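Long-range contacts in phosphatidylinositol transfer protein SFH5 (Saccharomyces cerevisiae, PDB 6W32), which transfers phosphatidylinositol between membranes without detectable phosphatidylcholine transfer, regulates plasma-membrane phosphatidylinositol 4,5-bisphosphate homeostasis, and binds heme b: residues E146-V151 against K198-T203; Y157-M162 against I205-K210. All coordinates share one frame; numbering follows the deposited sequence.

Interaction 1: E146-V151 against K198-T203; sequences ELFQNV and KNCSKT. With HEM (protoporphyrin IX containing Fe), chain D.
F148 and C200 meet through sulfur and ring edge: the C200 SG lies near the plane of the phenyl group, 3.6 Å from F148 CD2. Measured from the ring centroid, the thiol is 84° off the ring normal, so this is an edge-on sulfur-aromatic contact and the ring faces play no part in it. C200 SG stands anti to its own carbonyl carbon (chi1 -58°), a setting that brings it to the ring and also to the backbone F148 O, 3.7 Å away. The far end of the same ring reaches the ligand, F148 CZ lying 3.5 Å from the heme methyl carbon CMB, and so links helix 195-211 to the porphyrin rim.

V151 supplies the other half of the contact. Its CG2 branch, anti to the carbonyl carbon, approaches N199 OD1 at 3.3 Å and C200 SG at 4.1 Å, while CG1 lies beside T203 OG1. V151 and N199 cross at about a right angle, and no hydrogen bond joins the two segments; the contact rests on packing alone. Backbones come nearest at V151 and C200, whose CA atoms are 5.9 Å apart.

Just before V151, N150 is the centre of an inverse gamma turn and holds the N-cap position of helix 151-166. F148 and S201 line the heme pocket of the CRAL-TRIO domain, where this loop packs against helix 195-211. Further out, F148 also touches D196 and I197, near the start of helix 195-211, whereas L147 turns to E113 and L114. The loop after strand 132-136 is thereby lodged between helices 112-115 and 195-211, while S201, on the latter, touches I235 of helix 229-236.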
loop_
_atom_site.group_PDB
_atom_site.type_symbol
_atom_site.label_atom_id
_atom_site.label_comp_id
_atom_site.label_asym_id
_atom_site.label_seq_id
_atom_site.Cartn_x
_atom_site.Cartn_y
_atom_site.Cartn_z
ATOM N N GLU A 146 -21.279 4.626 -10.923
ATOM C CA GLU A 146 -21.492 3.210 -11.221
ATOM C C GLU A 146 -20.255 2.362 -10.951
ATOM O O GLU A 146 -20.384 1.168 -10.664
ATOM C CB GLU A 146 -21.930 3.026 -12.682
ATOM C CG GLU A 146 -20.846 3.329 -13.726
ATOM C CD GLU A 146 -20.836 4.785 -14.198
ATOM O OE1 GLU A 146 -21.685 5.591 -13.731
ATOM O OE2 GLU A 146 -19.972 5.114 -15.048
ATOM N N LEU A 147 -19.062 2.961 -11.020
ATOM C CA LEU A 147 -17.840 2.289 -10.588
ATOM C C LEU A 147 -17.929 1.804 -9.153
ATOM O O LEU A 147 -17.161 0.924 -8.758
ATOM C CB LEU A 147 -16.644 3.230 -10.714
ATOM C CG LEU A 147 -16.473 3.836 -12.105
ATOM C CD1 LEU A 147 -16.024 5.279 -12.008
ATOM C CD2 LEU A 147 -15.491 3.004 -12.919
ATOM N N PHE A 148 -18.837 2.363 -8.364
ATOM C CA PHE A 148 -18.930 2.027 -6.958
ATOM C C PHE A 148 -19.986 0.968 -6.663
ATOM O O PHE A 148 -19.998 0.419 -5.555
ATOM C CB PHE A 148 -19.195 3.311 -6.155
ATOM C CG PHE A 148 -18.130 4.362 -6.338
ATOM C CD1 PHE A 148 -18.410 5.549 -6.995
ATOM C CD2 PHE A 148 -16.845 4.149 -5.861
ATOM C CE1 PHE A 148 -17.415 6.529 -7.171
ATOM C CE2 PHE A 148 -15.854 5.092 -6.035
ATOM C CZ PHE A 148 -16.134 6.294 -6.692
ATOM N N GLN A 149 -20.852 0.642 -7.624
ATOM C CA GLN A 149 -21.835 -0.409 -7.386
ATOM C C GLN A 149 -21.185 -1.783 -7.405
ATOM O O GLN A 149 -21.571 -2.655 -6.622
ATOM C CB GLN A 149 -22.945 -0.360 -8.433
ATOM C CG GLN A 149 -23.863 0.833 -8.405
ATOM C CD GLN A 149 -24.585 1.006 -9.742
ATOM O OE1 GLN A 149 -24.433 0.190 -10.659
ATOM N NE2 GLN A 149 -25.370 2.074 -9.859
ATOM N N ASN A 150 -20.228 -2.022 -8.303
ATOM C CA ASN A 150 -19.509 -3.294 -8.268
ATOM C C ASN A 150 -18.310 -3.060 -7.370
ATOM O O ASN A 150 -17.237 -2.634 -7.802
ATOM C CB ASN A 150 -19.127 -3.783 -9.666
ATOM C CG ASN A 150 -18.587 -5.245 -9.667
ATOM O OD1 ASN A 150 -18.561 -5.932 -8.626
ATOM N ND2 ASN A 150 -18.141 -5.705 -10.842
ATOM N N VAL A 151 -18.524 -3.320 -6.087
ATOM C CA VAL A 151 -17.518 -3.049 -5.076
ATOM C C VAL A 151 -16.296 -3.915 -5.297
ATOM O O VAL A 151 -15.167 -3.426 -5.301
ATOM C CB VAL A 151 -18.115 -3.271 -3.680
ATOM C CG1 VAL A 151 -17.029 -3.286 -2.625
ATOM C CG2 VAL A 151 -19.155 -2.204 -3.403
ATOM N N LYS A 198 -19.251 5.057 0.572
ATOM C CA LYS A 198 -18.913 4.634 1.924
ATOM C C LYS A 198 -18.436 3.192 1.922
ATOM O O LYS A 198 -17.481 2.841 2.623
ATOM C CB LYS A 198 -20.115 4.826 2.856
ATOM C CG LYS A 198 -20.523 6.314 2.998
ATOM C CD LYS A 198 -21.136 6.709 4.344
ATOM C CE LYS A 198 -21.461 8.211 4.388
ATOM N NZ LYS A 198 -22.395 8.561 5.529
ATOM N N ASN A 199 -19.038 2.367 1.057
ATOM C CA ASN A 199 -18.822 0.929 1.062
ATOM C C ASN A 199 -17.475 0.553 0.447
ATOM O O ASN A 199 -16.769 -0.320 0.970
ATOM C CB ASN A 199 -19.977 0.255 0.330
ATOM C CG ASN A 199 -20.073 -1.220 0.644
ATOM O OD1 ASN A 199 -19.814 -2.080 -0.208
ATOM N ND2 ASN A 199 -20.422 -1.530 1.888
ATOM N N CYS A 200 -17.087 1.201 -0.653
ATOM C CA CYS A 200 -15.749 0.961 -1.187
ATOM C C CYS A 200 -14.660 1.426 -0.223
ATOM O O CYS A 200 -13.719 0.670 0.063
ATOM C CB CYS A 200 -15.576 1.633 -2.545
ATOM S SG CYS A 200 -16.762 1.130 -3.818
ATOM N N SER A 201 -14.754 2.676 0.258
ATOM C CA SER A 201 -13.840 3.195 1.274
ATOM C C SER A 201 -13.599 2.222 2.414
ATOM O O SER A 201 -12.460 1.822 2.687
ATOM C CB SER A 201 -14.381 4.496 1.858
ATOM O OG SER A 201 -13.836 5.622 1.189
ATOM N N LYS A 202 -14.677 1.847 3.100
ATOM C CA LYS A 202 -14.536 1.007 4.275
ATOM C C LYS A 202 -13.913 -0.333 3.923
ATOM O O LYS A 202 -13.094 -0.860 4.693
ATOM C CB LYS A 202 -15.895 0.852 4.948
ATOM C CG LYS A 202 -16.408 2.186 5.534
ATOM C CD LYS A 202 -17.897 2.199 5.906
ATOM C CE LYS A 202 -18.270 1.079 6.875
ATOM N NZ LYS A 202 -19.653 1.268 7.442
ATOM N N THR A 203 -14.230 -0.862 2.738
ATOM C CA THR A 203 -13.706 -2.162 2.326
ATOM C C THR A 203 -12.210 -2.097 2.098
ATOM O O THR A 203 -11.440 -2.838 2.718
ATOM C CB THR A 203 -14.403 -2.641 1.053
ATOM O OG1 THR A 203 -15.823 -2.616 1.243
ATOM C CG2 THR A 203 -13.964 -4.039 0.727
HETATM C CHA HEM D . -10.370 6.656 2.229
HETATM C CHB HEM D . -12.905 7.161 -1.812
HETATM C CHC HEM D . -14.279 11.562 -0.357
HETATM C CHD HEM D . -11.311 11.241 3.495
HETATM C C1A HEM D . -10.941 6.432 1.004
HETATM C C2A HEM D . -10.822 5.192 0.296
HETATM C C3A HEM D . -11.554 5.291 -0.832
HETATM C C4A HEM D . -12.119 6.631 -0.840
HETATM C CMA HEM D . -11.794 4.281 -1.981
HETATM C CAA HEM D . -10.035 4.036 0.935
HETATM C CBA HEM D . -8.680 3.685 0.365
HETATM C CGA HEM D . -8.119 4.573 -0.679
HETATM O O1A HEM D . -8.697 4.445 -1.805
HETATM O O2A HEM D . -6.847 4.622 -0.592
HETATM C C1B HEM D . -13.543 8.365 -1.747
HETATM C C2B HEM D . -14.483 8.847 -2.719
HETATM C C3B HEM D . -14.875 10.063 -2.332
HETATM C C4B HEM D . -14.188 10.393 -1.084
HETATM C CMB HEM D . -14.901 8.044 -3.969
HETATM C CAB HEM D . -15.862 10.988 -3.076
HETATM C CBB HEM D . -16.902 11.530 -2.469
HETATM C C1C HEM D . -13.608 11.908 0.802
HETATM C C2C HEM D . -13.690 13.162 1.584
HETATM C C3C HEM D . -12.865 13.057 2.650
HETATM C C4C HEM D . -12.225 11.751 2.588
HETATM C CMC HEM D . -14.561 14.401 1.243
HETATM C CAC HEM D . -12.608 14.134 3.740
HETATM C CBC HEM D . -11.361 14.401 4.194
HETATM C C1D HEM D . -10.817 9.967 3.556
HETATM C C2D HEM D . -10.012 9.403 4.613
HETATM C C3D HEM D . -9.760 7.952 4.194
HETATM C C4D HEM D . -10.419 7.808 2.941
HETATM C CMD HEM D . -9.497 10.067 5.893
HETATM C CAD HEM D . -8.944 6.836 4.856
HETATM C CBD HEM D . -7.680 6.655 4.008
HETATM C CGD HEM D . -6.792 5.645 4.691
HETATM O O1D HEM D . -5.757 5.233 4.070
HETATM O O2D HEM D . -7.263 5.069 5.731
HETATM N NA HEM D . -11.745 7.285 0.302
HETATM N NB HEM D . -13.387 9.323 -0.767
HETATM N NC HEM D . -12.733 11.125 1.467
HETATM N ND HEM D . -11.052 8.975 2.585
HETATM FE FE HEM D . -12.146 9.222 0.841
#

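Interaction 2: Y157-M162 against I205-K210; sequences YRIGLM and IGIFQK. With HEM (protoporphyrin IX containing Fe), chain D.
I159 and I207 mark where the two helical backbones come nearest, CA to CA 8.6 Å. The axes of the short segments cross at -35°, running in broadly the same direction, and 11.4 Å separates them at closest approach, a gap filled by side chains. F208 contributes the largest share. Its CE1 rests against I159 CD1 at 3.9 Å and M162 CG at 4.0 Å; M162 SD adds an oblique Met-aromatic contact, 4.8 Å from the ring centroid. I159 CD1 also meets I207 CG2, and W95 of helix 82-98 touches both isoleucines.

Each helix links neighbouring parallel strands of the CRAL-TRIO sheet: helix 151-166 joins 132-136 to 179-184, and helix 195-211 joins 179-184 to 216-222, two successive beta-alpha-beta crossovers.

R158 connects this packing to the heme. A bend at chi2 (91°) turns its CD off the extended line of the chain, and F208 CZ lies over one guanidinium face, offset toward the rim, the two planes being 77° apart. One propionate takes bonds from this arginine: R158 NE gives one to heme O2A at 3.0 Å and a weak one to O1A, and R158 NH2 binds O2A at 3.2 Å. Heme O2A also sits at the edge of the F208 ring, 3.5 Å from F208 CE2, while the arginine side chain also touches Y138, Q181, T134 and N136.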
loop_
_atom_site.group_PDB
_atom_site.type_symbol
_atom_site.label_atom_id
_atom_site.label_comp_id
_atom_site.label_asym_id
_atom_site.label_seq_id
_atom_site.Cartn_x
_atom_site.Cartn_y
_atom_site.Cartn_z
ATOM N N TYR A 157 -9.149 -3.341 -8.365
ATOM C CA TYR A 157 -8.394 -2.281 -9.026
ATOM C C TYR A 157 -7.388 -1.649 -8.068
ATOM O O TYR A 157 -6.181 -1.631 -8.347
ATOM C CB TYR A 157 -9.343 -1.210 -9.567
ATOM C CG TYR A 157 -8.615 0.060 -9.803
ATOM C CD1 TYR A 157 -7.685 0.160 -10.827
ATOM C CD2 TYR A 157 -8.795 1.150 -8.968
ATOM C CE1 TYR A 157 -6.976 1.330 -11.031
ATOM C CE2 TYR A 157 -8.079 2.327 -9.156
ATOM C CZ TYR A 157 -7.178 2.404 -10.185
ATOM O OH TYR A 157 -6.486 3.565 -10.370
ATOM N N ARG A 158 -7.880 -1.150 -6.908
ATOM C CA ARG A 158 -7.074 -0.365 -5.969
ATOM C C ARG A 158 -5.978 -1.189 -5.302
ATOM O O ARG A 158 -4.841 -0.719 -5.163
ATOM C CB ARG A 158 -7.958 0.248 -4.894
ATOM C CG ARG A 158 -7.144 1.055 -3.880
ATOM C CD ARG A 158 -6.975 2.564 -4.220
ATOM N NE ARG A 158 -6.210 3.213 -3.158
ATOM C CZ ARG A 158 -4.883 3.205 -3.124
ATOM N NH1 ARG A 158 -4.230 2.621 -4.115
ATOM N NH2 ARG A 158 -4.209 3.760 -2.124
ATOM N N ILE A 159 -6.291 -2.393 -4.826
ATOM C CA ILE A 159 -5.191 -3.237 -4.371
ATOM C C ILE A 159 -4.144 -3.359 -5.463
ATOM O O ILE A 159 -2.956 -3.528 -5.181
ATOM C CB ILE A 159 -5.698 -4.626 -3.933
ATOM C CG1 ILE A 159 -6.867 -4.490 -2.962
ATOM C CG2 ILE A 159 -4.589 -5.366 -3.248
ATOM C CD1 ILE A 159 -6.589 -3.611 -1.746
ATOM N N GLY A 160 -4.559 -3.297 -6.726
ATOM C CA GLY A 160 -3.588 -3.364 -7.798
ATOM C C GLY A 160 -2.653 -2.174 -7.765
ATOM O O GLY A 160 -1.441 -2.311 -7.961
ATOM N N LEU A 161 -3.196 -0.987 -7.491
ATOM C CA LEU A 161 -2.327 0.172 -7.371
ATOM C C LEU A 161 -1.465 0.070 -6.112
ATOM O O LEU A 161 -0.266 0.358 -6.154
ATOM C CB LEU A 161 -3.170 1.444 -7.402
ATOM C CG LEU A 161 -2.495 2.813 -7.530
ATOM C CD1 LEU A 161 -1.643 2.845 -8.754
ATOM C CD2 LEU A 161 -3.536 3.942 -7.558
ATOM N N MET A 162 -2.035 -0.394 -5.002
ATOM C CA MET A 162 -1.234 -0.586 -3.805
ATOM C C MET A 162 -0.013 -1.445 -4.069
ATOM O O MET A 162 1.107 -1.078 -3.711
ATOM C CB MET A 162 -2.063 -1.207 -2.696
ATOM C CG MET A 162 -1.258 -1.394 -1.408
ATOM S SD MET A 162 -0.655 0.153 -0.638
ATOM C CE MET A 162 0.180 -0.485 0.815
ATOM N N ILE A 205 -10.212 0.222 3.083
ATOM C CA ILE A 205 -9.575 0.596 4.353
ATOM C C ILE A 205 -9.290 -0.633 5.204
ATOM O O ILE A 205 -8.177 -0.787 5.740
ATOM C CB ILE A 205 -10.418 1.619 5.134
ATOM C CG1 ILE A 205 -10.283 3.007 4.489
ATOM C CG2 ILE A 205 -9.859 1.754 6.533
ATOM C CD1 ILE A 205 -11.337 3.945 4.874
ATOM N N GLY A 206 -10.294 -1.533 5.336
ATOM C CA GLY A 206 -10.096 -2.744 6.117
ATOM C C GLY A 206 -8.924 -3.568 5.622
ATOM O O GLY A 206 -8.183 -4.174 6.404
ATOM N N ILE A 207 -8.700 -3.565 4.324
ATOM C CA ILE A 207 -7.637 -4.394 3.804
ATOM C C ILE A 207 -6.290 -3.790 4.124
ATOM O O ILE A 207 -5.421 -4.459 4.687
ATOM C CB ILE A 207 -7.845 -4.605 2.305
ATOM C CG1 ILE A 207 -8.960 -5.627 2.124
ATOM C CG2 ILE A 207 -6.543 -4.990 1.650
ATOM C CD1 ILE A 207 -9.513 -5.597 0.773
ATOM N N PHE A 208 -6.113 -2.505 3.802
ATOM C CA PHE A 208 -4.912 -1.753 4.203
ATOM C C PHE A 208 -4.615 -1.920 5.688
ATOM O O PHE A 208 -3.490 -2.266 6.071
ATOM C CB PHE A 208 -5.074 -0.270 3.863
ATOM C CG PHE A 208 -5.105 0.029 2.383
ATOM C CD1 PHE A 208 -4.824 -0.955 1.439
ATOM C CD2 PHE A 208 -5.431 1.290 1.936
ATOM C CE1 PHE A 208 -4.855 -0.659 0.076
ATOM C CE2 PHE A 208 -5.482 1.585 0.580
ATOM C CZ PHE A 208 -5.198 0.618 -0.350
ATOM N N GLN A 209 -5.627 -1.723 6.537
ATOM C CA GLN A 209 -5.431 -1.898 7.975
ATOM C C GLN A 209 -5.034 -3.334 8.336
ATOM O O GLN A 209 -4.068 -3.550 9.075
ATOM C CB GLN A 209 -6.691 -1.490 8.718
ATOM C CG GLN A 209 -6.963 0.010 8.730
ATOM C CD GLN A 209 -5.821 0.853 9.338
ATOM O OE1 GLN A 209 -5.732 1.008 10.559
ATOM N NE2 GLN A 209 -4.946 1.397 8.474
ATOM N N LYS A 210 -5.767 -4.340 7.828
ATOM C CA LYS A 210 -5.547 -5.710 8.289
ATOM C C LYS A 210 -4.360 -6.380 7.617
ATOM O O LYS A 210 -3.738 -7.257 8.227
ATOM C CB LYS A 210 -6.797 -6.564 8.069
ATOM C CG LYS A 210 -8.058 -6.095 8.828
ATOM C CD LYS A 210 -9.264 -7.088 8.639
ATOM C CE LYS A 210 -10.325 -6.594 7.609
ATOM N NZ LYS A 210 -10.700 -7.628 6.575
HETATM C CHA HEM D . -10.370 6.656 2.229
HETATM C CHB HEM D . -12.905 7.161 -1.812
HETATM C CHC HEM D . -14.279 11.562 -0.357
HETATM C CHD HEM D . -11.311 11.241 3.495
HETATM C C1A HEM D . -10.941 6.432 1.004
HETATM C C2A HEM D . -10.822 5.192 0.296
HETATM C C3A HEM D . -11.554 5.291 -0.832
HETATM C C4A HEM D . -12.119 6.631 -0.840
HETATM C CMA HEM D . -11.794 4.281 -1.981
HETATM C CAA HEM D . -10.035 4.036 0.935
HETATM C CBA HEM D . -8.680 3.685 0.365
HETATM C CGA HEM D . -8.119 4.573 -0.679
HETATM O O1A HEM D . -8.697 4.445 -1.805
HETATM O O2A HEM D . -6.847 4.622 -0.592
HETATM C C1B HEM D . -13.543 8.365 -1.747
HETATM C C2B HEM D . -14.483 8.847 -2.719
HETATM C C3B HEM D . -14.875 10.063 -2.332
HETATM C C4B HEM D . -14.188 10.393 -1.084
HETATM C CMB HEM D . -14.901 8.044 -3.969
HETATM C CAB HEM D . -15.862 10.988 -3.076
HETATM C CBB HEM D . -16.902 11.530 -2.469
HETATM C C1C HEM D . -13.608 11.908 0.802
HETATM C C2C HEM D . -13.690 13.162 1.584
HETATM C C3C HEM D . -12.865 13.057 2.650
HETATM C C4C HEM D . -12.225 11.751 2.588
HETATM C CMC HEM D . -14.561 14.401 1.243
HETATM C CAC HEM D . -12.608 14.134 3.740
HETATM C CBC HEM D . -11.361 14.401 4.194
HETATM C C1D HEM D . -10.817 9.967 3.556
HETATM C C2D HEM D . -10.012 9.403 4.613
HETATM C C3D HEM D . -9.760 7.952 4.194
HETATM C C4D HEM D . -10.419 7.808 2.941
HETATM C CMD HEM D . -9.497 10.067 5.893
HETATM C CAD HEM D . -8.944 6.836 4.856
HETATM C CBD HEM D . -7.680 6.655 4.008
HETATM C CGD HEM D . -6.792 5.645 4.691
HETATM O O1D HEM D . -5.757 5.233 4.070
HETATM O O2D HEM D . -7.263 5.069 5.731
HETATM N NA HEM D . -11.745 7.285 0.302
HETATM N NB HEM D . -13.387 9.323 -0.767
HETATM N NC HEM D . -12.733 11.125 1.467
HETATM N ND HEM D . -11.052 8.975 2.585
HETATM FE FE HEM D . -12.146 9.222 0.841
#

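Helix 195-211 serves both contacts, and helix 151-166 begins in the 146-151 segment of interaction 1 and carries the 157-162 segment of interaction 2; the centres lie about 13 Å apart. Heme is the common partner, met at a methyl by F148 and near a pyrrole by S201 in interaction 1, and at its propionate groups by interaction 2. The two converge on the experimentally established heme-binding residues: the F148 side chain is about 6 Å from that of Y138, and R158, itself one of them, is about 3 Å from Y138 and 4 Å from K219. Y185 is the proximal ligand of the iron; the two contacts supply pocket residues around the porphyrin and its propionates.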